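Local coordinates for protein aspartate-semialdehyde dehydrogenase (PDB 2YV3) that probably catalyses the NADPH-dependent reductive dephosphorylation of L-aspartyl-4-phosphate to L-aspartate-semialdehyde, an early step towards lysine, methionine and threonine, at residues F141-I147 with V242-R248; G264-D269 with D287-I293; F189-I195 with A229-P233; A94-E98 with K209-E213; L134-H138 with F218-I223. All coordinates share one frame; numbering follows the deposited sequence.

Contact 1: residues F141-I147 with V242-R248; sequences FQAKRVI and VSVEFAR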
# COMPACT_ATOMS: atom_id res chain seq x y z
N PHE A 141 2.67 -8.51 24.73
CA PHE A 141 3.80 -9.21 24.15
C PHE A 141 5.14 -8.50 24.02
O PHE A 141 6.10 -9.08 23.52
CB PHE A 141 3.42 -9.69 22.76
CG PHE A 141 2.10 -10.43 22.71
CD1 PHE A 141 1.89 -11.57 23.49
CD2 PHE A 141 1.09 -10.00 21.85
CE1 PHE A 141 0.71 -12.28 23.40
CE2 PHE A 141 -0.11 -10.70 21.76
CZ PHE A 141 -0.29 -11.85 22.54
N GLN A 142 5.22 -7.24 24.45
CA GLN A 142 6.45 -6.48 24.32
C GLN A 142 7.07 -6.62 22.93
O GLN A 142 7.65 -7.64 22.58
CB GLN A 142 7.49 -6.91 25.37
CG GLN A 142 7.33 -6.24 26.74
CD GLN A 142 8.66 -5.87 27.36
OE1 GLN A 142 9.48 -5.18 26.73
NE2 GLN A 142 8.89 -6.31 28.60
N ALA A 143 6.96 -5.55 22.15
CA ALA A 143 7.51 -5.54 20.82
C ALA A 143 8.97 -5.11 20.91
O ALA A 143 9.48 -4.80 21.99
CB ALA A 143 6.71 -4.56 19.94
N LYS A 144 9.65 -5.10 19.77
CA LYS A 144 11.04 -4.70 19.71
C LYS A 144 11.36 -4.30 18.29
O LYS A 144 12.43 -3.77 18.02
CB LYS A 144 11.95 -5.85 20.13
CG LYS A 144 11.31 -7.24 20.18
CD LYS A 144 12.37 -8.34 20.13
CE LYS A 144 13.42 -8.21 21.23
NZ LYS A 144 14.66 -8.98 20.91
N ARG A 145 10.41 -4.53 17.38
CA ARG A 145 10.65 -4.22 15.97
C ARG A 145 9.37 -4.14 15.11
O ARG A 145 8.72 -5.15 14.89
CB ARG A 145 11.59 -5.29 15.40
CG ARG A 145 12.64 -4.78 14.44
CD ARG A 145 13.97 -5.47 14.65
NE ARG A 145 13.96 -6.87 14.24
CZ ARG A 145 14.98 -7.71 14.42
NH1 ARG A 145 16.10 -7.29 15.00
NH2 ARG A 145 14.90 -8.97 14.00
N VAL A 146 9.03 -2.94 14.63
CA VAL A 146 7.84 -2.76 13.78
C VAL A 146 8.20 -2.23 12.38
O VAL A 146 8.97 -1.29 12.24
CB VAL A 146 6.80 -1.80 14.38
CG1 VAL A 146 5.51 -1.86 13.56
CG2 VAL A 146 6.52 -2.17 15.85
N ILE A 147 7.61 -2.85 11.36
CA ILE A 147 7.85 -2.47 9.98
C ILE A 147 6.54 -2.18 9.26
O ILE A 147 5.92 -3.09 8.72
CB ILE A 147 8.57 -3.62 9.26
CG1 ILE A 147 9.81 -4.02 10.07
CG2 ILE A 147 8.95 -3.21 7.84
CD1 ILE A 147 10.54 -5.22 9.55
N VAL A 242 1.01 -3.87 8.93
CA VAL A 242 1.96 -3.87 10.04
C VAL A 242 2.65 -5.21 10.26
O VAL A 242 2.16 -6.26 9.87
CB VAL A 242 1.24 -3.42 11.33
CG1 VAL A 242 2.22 -3.34 12.49
CG2 VAL A 242 0.58 -2.08 11.09
N SER A 243 3.84 -5.16 10.87
CA SER A 243 4.61 -6.36 11.17
C SER A 243 5.37 -6.07 12.44
O SER A 243 5.74 -4.92 12.69
CB SER A 243 5.58 -6.66 10.03
OG SER A 243 4.87 -6.74 8.81
N VAL A 244 5.60 -7.09 13.25
CA VAL A 244 6.30 -6.89 14.51
C VAL A 244 7.06 -8.12 14.97
O VAL A 244 6.72 -9.25 14.64
CB VAL A 244 5.30 -6.54 15.66
CG1 VAL A 244 6.05 -5.93 16.80
CG2 VAL A 244 4.22 -5.62 15.18
N GLU A 245 8.10 -7.88 15.76
CA GLU A 245 8.88 -8.96 16.33
C GLU A 245 8.63 -8.77 17.83
O GLU A 245 8.75 -7.65 18.34
CB GLU A 245 10.37 -8.81 15.98
CG GLU A 245 11.24 -9.98 16.44
CD GLU A 245 12.68 -9.86 16.00
OE1 GLU A 245 13.30 -8.79 16.25
OE2 GLU A 245 13.21 -10.83 15.41
N PHE A 246 8.26 -9.85 18.52
CA PHE A 246 7.96 -9.76 19.94
C PHE A 246 8.95 -10.38 20.91
O PHE A 246 9.87 -11.10 20.53
CB PHE A 246 6.58 -10.36 20.20
CG PHE A 246 5.48 -9.61 19.53
CD1 PHE A 246 4.94 -8.47 20.11
CD2 PHE A 246 4.98 -10.04 18.30
CE1 PHE A 246 3.92 -7.76 19.48
CE2 PHE A 246 3.95 -9.34 17.67
CZ PHE A 246 3.43 -8.19 18.26
N ALA A 247 8.75 -10.07 22.19
CA ALA A 247 9.60 -10.61 23.23
C ALA A 247 9.01 -11.95 23.59
O ALA A 247 9.69 -12.99 23.55
CB ALA A 247 9.58 -9.70 24.46
N ARG A 248 7.72 -11.91 23.92
CA ARG A 248 6.97 -13.10 24.29
C ARG A 248 6.42 -13.77 23.06
O ARG A 248 6.14 -13.12 22.05
CB ARG A 248 5.82 -12.72 25.23
CG ARG A 248 6.24 -11.88 26.41
CD ARG A 248 5.34 -10.67 26.47
NE ARG A 248 5.61 -9.80 27.60
CZ ARG A 248 6.81 -9.29 27.86
NH1 ARG A 248 7.84 -9.56 27.07
NH2 ARG A 248 6.97 -8.50 28.92

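Contact 2: residues G264-D269 with D287-I293; sequences GVEVVD and DVEVGRI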
# COMPACT_ATOMS: atom_id res chain seq x y z
N GLY A 264 -12.10 0.77 21.65
CA GLY A 264 -12.02 1.42 20.36
C GLY A 264 -11.17 0.72 19.32
O GLY A 264 -10.43 1.38 18.58
N VAL A 265 -11.28 -0.61 19.23
CA VAL A 265 -10.49 -1.35 18.26
C VAL A 265 -11.23 -2.58 17.73
O VAL A 265 -10.88 -3.73 18.03
CB VAL A 265 -9.14 -1.78 18.87
CG1 VAL A 265 -9.39 -2.56 20.13
CG2 VAL A 265 -8.33 -2.61 17.87
N GLU A 266 -12.26 -2.34 16.93
CA GLU A 266 -13.04 -3.42 16.36
C GLU A 266 -12.13 -4.45 15.71
O GLU A 266 -11.33 -4.12 14.84
CB GLU A 266 -14.02 -2.87 15.32
CG GLU A 266 -14.90 -3.91 14.65
CD GLU A 266 -15.95 -3.28 13.76
OE1 GLU A 266 -15.58 -2.66 12.73
OE2 GLU A 266 -17.16 -3.39 14.08
N VAL A 267 -12.22 -5.68 16.16
CA VAL A 267 -11.43 -6.73 15.55
C VAL A 267 -12.28 -7.18 14.38
O VAL A 267 -13.48 -7.40 14.53
CB VAL A 267 -11.17 -7.91 16.54
CG1 VAL A 267 -11.18 -9.25 15.79
CG2 VAL A 267 -9.81 -7.74 17.19
N VAL A 268 -11.66 -7.27 13.22
CA VAL A 268 -12.31 -7.68 11.99
C VAL A 268 -11.36 -8.69 11.33
O VAL A 268 -10.43 -8.31 10.62
CB VAL A 268 -12.53 -6.45 11.07
CG1 VAL A 268 -12.83 -6.88 9.66
CG2 VAL A 268 -13.65 -5.62 11.63
N ASP A 269 -11.60 -9.98 11.58
CA ASP A 269 -10.70 -11.00 11.06
C ASP A 269 -11.35 -12.32 10.67
O ASP A 269 -11.47 -13.22 11.49
CB ASP A 269 -9.61 -11.28 12.10
CG ASP A 269 -8.30 -11.68 11.47
OD1 ASP A 269 -8.26 -12.70 10.77
OD2 ASP A 269 -7.30 -10.97 11.69
N ASP A 287 -14.18 3.50 15.57
CA ASP A 287 -13.21 2.44 15.78
C ASP A 287 -12.20 2.30 14.66
O ASP A 287 -12.27 2.96 13.61
CB ASP A 287 -13.88 1.09 15.96
CG ASP A 287 -14.38 0.89 17.36
OD1 ASP A 287 -14.16 1.79 18.18
OD2 ASP A 287 -14.99 -0.17 17.62
N VAL A 288 -11.27 1.41 14.91
CA VAL A 288 -10.23 1.10 13.97
C VAL A 288 -10.46 -0.38 13.78
O VAL A 288 -10.72 -1.09 14.75
CB VAL A 288 -8.83 1.34 14.59
CG1 VAL A 288 -8.78 0.76 16.00
CG2 VAL A 288 -7.76 0.69 13.74
N GLU A 289 -10.40 -0.85 12.55
CA GLU A 289 -10.57 -2.27 12.34
C GLU A 289 -9.19 -2.86 12.26
O GLU A 289 -8.25 -2.17 11.87
CB GLU A 289 -11.36 -2.53 11.06
CG GLU A 289 -12.87 -2.32 11.25
CD GLU A 289 -13.61 -2.13 9.94
OE1 GLU A 289 -14.85 -1.99 9.95
OE2 GLU A 289 -12.95 -2.11 8.88
N VAL A 290 -9.05 -4.11 12.68
CA VAL A 290 -7.76 -4.81 12.62
C VAL A 290 -7.95 -6.27 12.18
O VAL A 290 -8.72 -7.03 12.76
CB VAL A 290 -7.05 -4.77 14.00
CG1 VAL A 290 -5.70 -5.49 13.91
CG2 VAL A 290 -6.85 -3.32 14.44
N GLY A 291 -7.23 -6.66 11.14
CA GLY A 291 -7.36 -8.00 10.62
C GLY A 291 -6.08 -8.57 10.08
O GLY A 291 -4.98 -8.03 10.29
N ARG A 292 -6.22 -9.70 9.39
CA ARG A 292 -5.11 -10.42 8.80
C ARG A 292 -4.05 -10.84 9.79
O ARG A 292 -2.89 -11.09 9.42
CB ARG A 292 -4.51 -9.60 7.67
CG ARG A 292 -5.46 -9.43 6.53
CD ARG A 292 -5.85 -10.78 5.96
NE ARG A 292 -5.44 -10.85 4.57
CZ ARG A 292 -4.20 -11.07 4.17
NH1 ARG A 292 -3.25 -11.27 5.06
NH2 ARG A 292 -3.90 -11.02 2.88
N ILE A 293 -4.44 -10.95 11.05
CA ILE A 293 -3.53 -11.38 12.09
C ILE A 293 -2.99 -12.74 11.65
O ILE A 293 -3.75 -13.68 11.47
CB ILE A 293 -4.27 -11.54 13.43
CG1 ILE A 293 -5.49 -12.46 13.25
CG2 ILE A 293 -4.74 -10.16 13.93
CD1 ILE A 293 -5.32 -13.92 13.70
O HOH W 1 -6.37 -14.85 10.78

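Contact 3: residues F189-I195 with A229-P233; sequences FNVIPHI and AVRVP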
# COMPACT_ATOMS: atom_id res chain seq x y z
N PHE A 189 -5.42 7.12 -9.78
CA PHE A 189 -4.89 5.84 -10.26
C PHE A 189 -3.38 5.74 -10.12
O PHE A 189 -2.67 5.42 -11.07
CB PHE A 189 -5.32 5.63 -11.70
CG PHE A 189 -6.77 5.32 -11.83
CD1 PHE A 189 -7.26 4.09 -11.40
CD2 PHE A 189 -7.66 6.26 -12.33
CE1 PHE A 189 -8.62 3.81 -11.46
CE2 PHE A 189 -9.02 5.99 -12.39
CZ PHE A 189 -9.50 4.76 -11.96
N ASN A 190 -2.89 6.00 -8.93
CA ASN A 190 -1.45 5.96 -8.75
C ASN A 190 -1.08 6.03 -7.28
O ASN A 190 -1.93 6.28 -6.43
CB ASN A 190 -0.86 7.16 -9.49
CG ASN A 190 0.63 7.25 -9.34
OD1 ASN A 190 1.34 6.28 -9.54
ND2 ASN A 190 1.11 8.44 -9.00
N VAL A 191 0.18 5.78 -6.96
CA VAL A 191 0.56 5.89 -5.57
C VAL A 191 1.85 6.69 -5.51
O VAL A 191 2.68 6.58 -6.41
CB VAL A 191 0.69 4.48 -4.88
CG1 VAL A 191 -0.65 3.79 -4.92
CG2 VAL A 191 1.78 3.63 -5.56
N ILE A 192 1.99 7.51 -4.48
CA ILE A 192 3.15 8.39 -4.31
C ILE A 192 3.92 7.95 -3.09
O ILE A 192 3.47 8.20 -1.98
CB ILE A 192 2.69 9.87 -4.09
CG1 ILE A 192 1.65 10.26 -5.12
CG2 ILE A 192 3.86 10.83 -4.26
CD1 ILE A 192 0.70 11.28 -4.64
N PRO A 193 5.08 7.30 -3.26
CA PRO A 193 5.84 6.87 -2.08
C PRO A 193 6.48 8.11 -1.45
O PRO A 193 7.67 8.14 -1.14
CB PRO A 193 6.85 5.90 -2.68
CG PRO A 193 7.13 6.53 -4.00
CD PRO A 193 5.78 6.92 -4.50
N HIS A 194 5.67 9.13 -1.26
CA HIS A 194 6.14 10.37 -0.71
C HIS A 194 5.03 11.11 0.03
O HIS A 194 4.13 11.66 -0.58
CB HIS A 194 6.68 11.21 -1.88
CG HIS A 194 7.28 12.52 -1.47
ND1 HIS A 194 7.89 13.37 -2.37
CD2 HIS A 194 7.34 13.15 -0.27
CE1 HIS A 194 8.29 14.46 -1.75
NE2 HIS A 194 7.97 14.35 -0.47
N ILE A 195 5.08 11.11 1.36
CA ILE A 195 4.05 11.82 2.09
C ILE A 195 4.55 13.17 2.57
O ILE A 195 3.98 14.19 2.20
CB ILE A 195 3.50 11.00 3.28
CG1 ILE A 195 2.61 9.86 2.76
CG2 ILE A 195 2.69 11.92 4.22
CD1 ILE A 195 1.37 10.32 2.00
N ALA A 229 5.68 5.61 4.22
CA ALA A 229 4.41 6.29 4.06
C ALA A 229 4.06 6.39 2.58
O ALA A 229 4.80 6.99 1.81
CB ALA A 229 4.47 7.69 4.69
N VAL A 230 2.94 5.81 2.18
CA VAL A 230 2.55 5.92 0.78
C VAL A 230 1.14 6.47 0.66
O VAL A 230 0.24 6.06 1.39
CB VAL A 230 2.67 4.58 0.06
CG1 VAL A 230 2.39 4.79 -1.45
CG2 VAL A 230 4.06 4.00 0.29
N ARG A 231 0.99 7.42 -0.26
CA ARG A 231 -0.27 8.10 -0.52
C ARG A 231 -1.01 7.26 -1.56
O ARG A 231 -0.37 6.72 -2.46
CB ARG A 231 0.04 9.51 -1.08
CG ARG A 231 -1.15 10.40 -1.42
CD ARG A 231 -1.89 10.93 -0.18
NE ARG A 231 -1.30 12.11 0.45
CZ ARG A 231 -1.32 12.31 1.76
NH1 ARG A 231 -1.88 11.41 2.56
NH2 ARG A 231 -0.81 13.42 2.30
N VAL A 232 -2.33 7.12 -1.46
CA VAL A 232 -3.07 6.33 -2.44
C VAL A 232 -4.44 6.91 -2.72
O VAL A 232 -4.94 7.74 -1.97
CB VAL A 232 -3.26 4.87 -1.98
CG1 VAL A 232 -1.91 4.26 -1.61
CG2 VAL A 232 -4.25 4.80 -0.81
N PRO A 233 -5.08 6.47 -3.81
CA PRO A 233 -6.40 6.99 -4.16
C PRO A 233 -7.54 6.56 -3.25
O PRO A 233 -8.31 5.66 -3.57
CB PRO A 233 -6.59 6.51 -5.60
CG PRO A 233 -5.21 6.34 -6.09
CD PRO A 233 -4.54 5.68 -4.91

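Contact 4: residues A94-E98 with K209-E213; sequences AWRYE and KVVWE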
# COMPACT_ATOMS: atom_id res chain seq x y z
N ALA A 94 3.51 21.03 16.57
CA ALA A 94 4.17 22.26 16.95
C ALA A 94 4.72 22.05 18.34
O ALA A 94 5.83 22.49 18.65
CB ALA A 94 3.18 23.40 16.94
N TRP A 95 3.95 21.35 19.17
CA TRP A 95 4.34 21.07 20.55
C TRP A 95 4.56 19.58 20.85
O TRP A 95 4.93 19.22 21.97
CB TRP A 95 3.29 21.64 21.50
CG TRP A 95 2.96 23.05 21.21
CD1 TRP A 95 1.86 23.52 20.55
CD2 TRP A 95 3.76 24.20 21.52
NE1 TRP A 95 1.92 24.88 20.44
CE2 TRP A 95 3.08 25.32 21.02
CE3 TRP A 95 4.98 24.38 22.18
CZ2 TRP A 95 3.58 26.62 21.15
CZ3 TRP A 95 5.48 25.67 22.31
CH2 TRP A 95 4.78 26.78 21.79
N ARG A 96 4.32 18.72 19.86
CA ARG A 96 4.47 17.27 20.00
C ARG A 96 5.81 16.80 20.54
O ARG A 96 5.86 16.03 21.50
CB ARG A 96 4.27 16.57 18.66
CG ARG A 96 2.85 16.34 18.22
CD ARG A 96 2.90 15.70 16.85
NE ARG A 96 1.62 15.76 16.15
CZ ARG A 96 1.49 15.51 14.85
NH1 ARG A 96 2.56 15.19 14.14
NH2 ARG A 96 0.31 15.61 14.27
N TYR A 97 6.88 17.23 19.91
CA TYR A 97 8.21 16.82 20.31
C TYR A 97 8.81 17.75 21.33
O TYR A 97 9.98 18.05 21.28
CB TYR A 97 9.11 16.73 19.08
CG TYR A 97 8.32 16.26 17.88
CD1 TYR A 97 7.71 15.00 17.89
CD2 TYR A 97 8.04 17.12 16.82
CE1 TYR A 97 6.84 14.62 16.88
CE2 TYR A 97 7.17 16.74 15.80
CZ TYR A 97 6.58 15.49 15.85
OH TYR A 97 5.73 15.11 14.84
N GLU A 98 7.99 18.21 22.27
CA GLU A 98 8.50 19.11 23.29
C GLU A 98 8.34 18.48 24.68
O GLU A 98 7.25 18.11 25.08
CB GLU A 98 7.77 20.46 23.20
CG GLU A 98 7.29 20.83 21.78
CD GLU A 98 8.38 20.80 20.68
OE1 GLU A 98 9.46 21.40 20.86
OE2 GLU A 98 8.14 20.17 19.61
N LYS A 209 7.65 10.11 12.04
CA LYS A 209 6.71 10.32 13.12
C LYS A 209 6.26 8.99 13.69
O LYS A 209 6.15 8.84 14.91
CB LYS A 209 5.53 11.13 12.60
CG LYS A 209 5.96 12.54 12.21
CD LYS A 209 5.05 13.19 11.18
CE LYS A 209 3.69 13.59 11.74
NZ LYS A 209 2.89 14.36 10.75
N VAL A 210 6.04 8.00 12.82
CA VAL A 210 5.61 6.68 13.27
C VAL A 210 6.54 6.21 14.37
O VAL A 210 6.17 5.39 15.19
CB VAL A 210 5.63 5.62 12.11
CG1 VAL A 210 5.25 4.23 12.64
CG2 VAL A 210 4.69 6.05 10.99
N VAL A 211 7.75 6.76 14.39
CA VAL A 211 8.77 6.42 15.39
C VAL A 211 8.83 7.37 16.59
O VAL A 211 8.54 6.96 17.72
CB VAL A 211 10.17 6.38 14.76
CG1 VAL A 211 11.12 5.63 15.68
CG2 VAL A 211 10.11 5.75 13.38
N TRP A 212 9.21 8.63 16.37
CA TRP A 212 9.30 9.60 17.46
C TRP A 212 8.02 9.69 18.31
O TRP A 212 8.07 9.90 19.52
CB TRP A 212 9.62 11.00 16.93
CG TRP A 212 10.82 11.06 16.03
CD1 TRP A 212 11.92 10.25 16.06
CD2 TRP A 212 11.07 12.03 15.00
NE1 TRP A 212 12.83 10.65 15.11
CE2 TRP A 212 12.33 11.74 14.44
CE3 TRP A 212 10.34 13.12 14.50
CZ2 TRP A 212 12.88 12.49 13.41
CZ3 TRP A 212 10.89 13.87 13.48
CH2 TRP A 212 12.14 13.55 12.94
N GLU A 213 6.87 9.55 17.66
CA GLU A 213 5.63 9.61 18.40
C GLU A 213 5.42 8.35 19.21
O GLU A 213 4.96 8.42 20.36
CB GLU A 213 4.45 9.83 17.45
CG GLU A 213 4.35 11.26 16.95
CD GLU A 213 3.25 11.43 15.94
OE1 GLU A 213 2.83 12.59 15.71
OE2 GLU A 213 2.81 10.40 15.37

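Contact 5: residues L134-H138 with F218-I223; sequences LWPLH and FGDDTI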
# COMPACT_ATOMS: atom_id res chain seq x y z
N LEU A 134 -1.65 -1.33 18.13
CA LEU A 134 -0.34 -1.73 18.66
C LEU A 134 -0.17 -1.49 20.15
O LEU A 134 0.80 -1.93 20.75
CB LEU A 134 0.80 -1.02 17.91
CG LEU A 134 2.13 -1.76 18.03
CD1 LEU A 134 2.08 -3.01 17.14
CD2 LEU A 134 3.29 -0.86 17.65
N TRP A 135 -1.11 -0.79 20.77
CA TRP A 135 -1.00 -0.57 22.19
C TRP A 135 -1.11 -1.89 22.96
O TRP A 135 -0.20 -2.26 23.71
CB TRP A 135 -2.08 0.39 22.70
CG TRP A 135 -1.94 0.48 24.16
CD1 TRP A 135 -2.91 0.31 25.09
CD2 TRP A 135 -0.71 0.61 24.87
NE1 TRP A 135 -2.35 0.31 26.35
CE2 TRP A 135 -1.00 0.50 26.24
CE3 TRP A 135 0.62 0.82 24.47
CZ2 TRP A 135 -0.02 0.57 27.22
CZ3 TRP A 135 1.58 0.90 25.44
CH2 TRP A 135 1.26 0.77 26.80
N PRO A 136 -2.24 -2.60 22.79
CA PRO A 136 -2.43 -3.88 23.49
C PRO A 136 -1.44 -5.01 23.16
O PRO A 136 -1.20 -5.88 23.99
CB PRO A 136 -3.89 -4.23 23.17
CG PRO A 136 -4.11 -3.58 21.84
CD PRO A 136 -3.43 -2.26 21.99
N LEU A 137 -0.85 -5.00 21.97
CA LEU A 137 0.10 -6.05 21.61
C LEU A 137 1.37 -5.81 22.40
O LEU A 137 1.99 -6.73 22.94
CB LEU A 137 0.41 -6.01 20.11
CG LEU A 137 -0.71 -6.39 19.12
CD1 LEU A 137 -2.08 -5.95 19.65
CD2 LEU A 137 -0.42 -5.73 17.76
N HIS A 138 1.76 -4.55 22.46
CA HIS A 138 2.93 -4.14 23.20
C HIS A 138 2.76 -4.59 24.65
O HIS A 138 3.46 -5.47 25.11
CB HIS A 138 3.07 -2.63 23.11
CG HIS A 138 4.11 -2.06 24.02
ND1 HIS A 138 5.42 -2.46 23.99
CD2 HIS A 138 4.02 -1.11 24.97
CE1 HIS A 138 6.11 -1.77 24.89
NE2 HIS A 138 5.28 -0.95 25.50
N PHE A 218 4.56 5.68 23.97
CA PHE A 218 4.72 4.43 24.69
C PHE A 218 5.82 4.60 25.76
O PHE A 218 5.93 3.82 26.71
CB PHE A 218 5.10 3.32 23.71
CG PHE A 218 3.98 2.93 22.78
CD1 PHE A 218 2.88 3.76 22.60
CD2 PHE A 218 4.05 1.74 22.05
CE1 PHE A 218 1.87 3.42 21.70
CE2 PHE A 218 3.05 1.40 21.16
CZ PHE A 218 1.95 2.25 20.98
N GLY A 219 6.61 5.65 25.60
CA GLY A 219 7.68 5.88 26.55
C GLY A 219 8.63 4.69 26.53
O GLY A 219 8.88 4.06 27.57
N ASP A 220 9.14 4.37 25.33
CA ASP A 220 10.10 3.29 25.12
C ASP A 220 10.90 3.61 23.86
O ASP A 220 10.47 3.33 22.75
CB ASP A 220 9.39 1.93 24.95
CG ASP A 220 10.39 0.75 24.83
OD1 ASP A 220 11.38 0.89 24.08
OD2 ASP A 220 10.17 -0.30 25.47
N ASP A 221 12.06 4.23 24.06
CA ASP A 221 12.94 4.63 22.96
C ASP A 221 13.59 3.39 22.37
O ASP A 221 14.32 3.49 21.38
CB ASP A 221 14.07 5.54 23.48
CG ASP A 221 13.61 6.51 24.57
OD1 ASP A 221 14.48 7.03 25.29
OD2 ASP A 221 12.38 6.75 24.69
N THR A 222 13.33 2.23 22.97
CA THR A 222 13.95 0.99 22.53
C THR A 222 13.30 0.20 21.37
O THR A 222 13.91 -0.77 20.89
CB THR A 222 14.13 0.06 23.78
OG1 THR A 222 15.52 -0.25 23.95
CG2 THR A 222 13.33 -1.24 23.63
N ILE A 223 12.11 0.61 20.92
CA ILE A 223 11.42 -0.10 19.83
C ILE A 223 11.96 0.28 18.45
O ILE A 223 11.91 1.45 18.09
CB ILE A 223 9.91 0.19 19.77
CG1 ILE A 223 9.21 -0.16 21.08
CG2 ILE A 223 9.29 -0.61 18.64
CD1 ILE A 223 7.71 0.06 21.04

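Contact 1: residues F141-I147 with V242-R248
Val-146 and Val-244 lie side by side on two adjacent antiparallel strands of the dimerisation-domain sheet, and the backbones join through Ile-147 N to Ser-243 O (3.1 Å) and Glu-245 N to Arg-145 O (2.9 Å). In Phe-246, CB passes 3.6 Å from Phe-141 O; CG, anti to the carbonyl carbon (chi1 -64°), then brings CD1 and CE1 beside Phe-141 CB. Val-244 CG1 lies over one face of the Phe-246 ring, near its rim; the opposite face receives the edge of the Phe-141 ring in a T-shaped pair (planes 73° apart). Arg-145 and Glu-245 lie side by side in a salt bridge, though the carboxylate oxygen is less surely placed, near Arg-145 of the second subunit. The Arg-248 guanidinium lies with one face against Gln-142 CB and CG; with an alanine there, the Gln-142 side chain would probably lose that cover and be freer to turn. Phe-141 O accepts two backbone donors, Ala-247 N at 3.1 Å and Arg-248 N at 3.3 Å.

Contact 2: residues G264-D269 with D287-I293
Glu-266 and Glu-289 lie side by side and point the same way, their carboxylates nearly coplanar (27° apart) with OE1 of Glu-266 only 3.0 Å from OE1 of Glu-289. Two acceptors so close would be expected to repel, but Lys-285 makes a salt bridge to both and probably offsets their charge. The aliphatic part of Glu-289 is covered by Val-268, which crosses it at a slant and sets CG2 against CG at 3.4 Å. The valines form a second group: Val-265 lies alongside Val-288, and its CG2, anti to the backbone N, reaches across to Val-290 CG2 (3.8 Å). The irregular segment 264-269 follows strand 288-295, the outermost strand of the dimerisation-domain sheet within this chain, in roughly the same direction. A single bridge joins the backbones, with Val-268 N bonded to Val-290 O at 3.0 Å and a weak bond from Val-290 N to Glu-266 O. At the far end OD2 of Asp-269 accepts Ile-293 N, although the place of this oxygen is less certain. OD1 accepts a hydrogen bond from a water (2.9 Å) that also donates to Ile-293 O. Replacing Asp-269 by an alanine would probably leave Ile-293 N without its acceptor and the water with one fewer. Beside this junction Arg-292 turns away to a salt bridge with Glu-207 of the second subunit.

Contact 3: residues F189-I195 with A229-P233
Val-191 packs against two valines of the opposing segment, its CG1 lying 3.6 Å from Val-232 CG1 and its CB 3.8 Å from Val-230 CG1. Val-191 and Val-232 run side by side, pointing the same way, and Val-230 CG2 reaches toward Pro-193. On the other side of the paired backbones Ile-192 runs alongside Arg-231, with CD1 against the arginine CG. Farther along, Ile-195 places CG1 on Ala-229 CB (3.4 Å) and crosses Arg-231 at about a right angle. Its CD1 sits over the centre of the guanidinium, 3.3 Å above the plane, so that an apolar methyl covers one face of the charged group. Arg-231 comes under this methyl by leaving the backbone with CG anti to N (chi1 -180°) and then bending at chi2 and chi3. It probably binds substrate, and the methyl may limit how its guanidinium can tilt. The backbones meet in one antiparallel hydrogen-bonded pair, Ile-192 N to Arg-231 O at 3.2 Å and Arg-231 N to Ile-192 O at 3.1 Å, the latter almost straight (178°). Beyond it the chain bends sharply in an inverse gamma turn centred on Pro-193. His-194 and Asn-190 carry their polar ends to Tyr-276 and Leu-280 of the second subunit. The loop leading from strand 224-228 toward strand 237-246 is thus held between the loop 189-195 and Gln-152, with helix 205-219 touching Ala-229 and Ile-195.

Contact 4: residues A94-E98 with K209-E213
The ring of Tyr-97 is covered on both faces: the six-membered ring of Trp-212 directs its edge at one in a T-shaped pair (centroids 5.9 Å apart, planes at 76°), and on the opposite face Arg-96 CB sits over the centre. Glu-213 CG lies at the tyrosine's edge. The Arg-96 guanidinium has Glu-213 OE1 over one face, 3.0 Å from NH1, while Tyr-97 OH, hydrogen-bonded with Ser-93 OG, and Lys-209 NZ lie at its edge, in its plane. Because OE1 lies well out of the guanidinium plane, no N-H points at it and the salt bridge rests on charge alone. An extended chain from CG to NE carries Arg-96 to this position, where NE donates to Asn-122 O. Arg-96 probably binds phosphate; Lys-209 NZ, 3.5 Å from its NH1, has a salt bridge to Glu-206. Thr-127 holds OE2 of Glu-213. A type I turn at 95-98, from the NAD-binding domain, thereby meets helix 205-219 of the dimerisation domain, close to the start of helix 125-141.

Contact 5: residues L134-H138 with F218-I223
Leu-134 O accepts the backbone N of His-138 within the helix at 3.3 Å, and Phe-218 CE2 approaches the same oxygen to 4.0 Å. The contact itself is apolar, an aromatic cluster centred on the Phe-218 ring. Trp-135 CE3 stands 3.9 Å above the middle of one face of that ring, giving a T-shaped pair with planes 68° apart. His-138 meets Phe-218 differently: the two planes are nearly parallel (21°) but slid apart, so the rings barely overlap, with CD2 of His-138 4.1 Å from CD2 of Phe-218. CG is anti to the backbone N in both Trp-135 (chi1 176°) and His-138, and the indole CZ3 comes to the imidazole edge. Leu-134 CD2 closes against Phe-218 CE2 at 4.2 Å. Just after the phenylalanine, Gly-219 ends helix 205-219 as the C-prime residue of a Schellman motif. The cluster thus joins that helix end to helix 125-141, which is kinked at Pro-136 and also packs through Leu-134 and Leu-137 on strands 237-246 and 302-310.

Overall arrangement
From the N terminus, contact 4 opens first, at 94-98 in the NAD-binding domain; the segments 134-138, 141-147 and 189-195 then open contacts 5, 1 and 3 before any loop closes. Contact 4 closes at 209-213 on helix 205-219, whose end closes contact 5, so these two cross each other and each also crosses contacts 1 and 3. Contact 3 is nested inside the loop of contact 1, which closes at 242-248. Contact 2 follows in series and borders the same sheet as contact 1. Contacts 1 and 5 touch, with Leu-134 packed on Val-146 and Val-244, tying helix 125-141 to the sheet. Contact 4 links the two domains, and contacts 1 to 3 reach the second subunit.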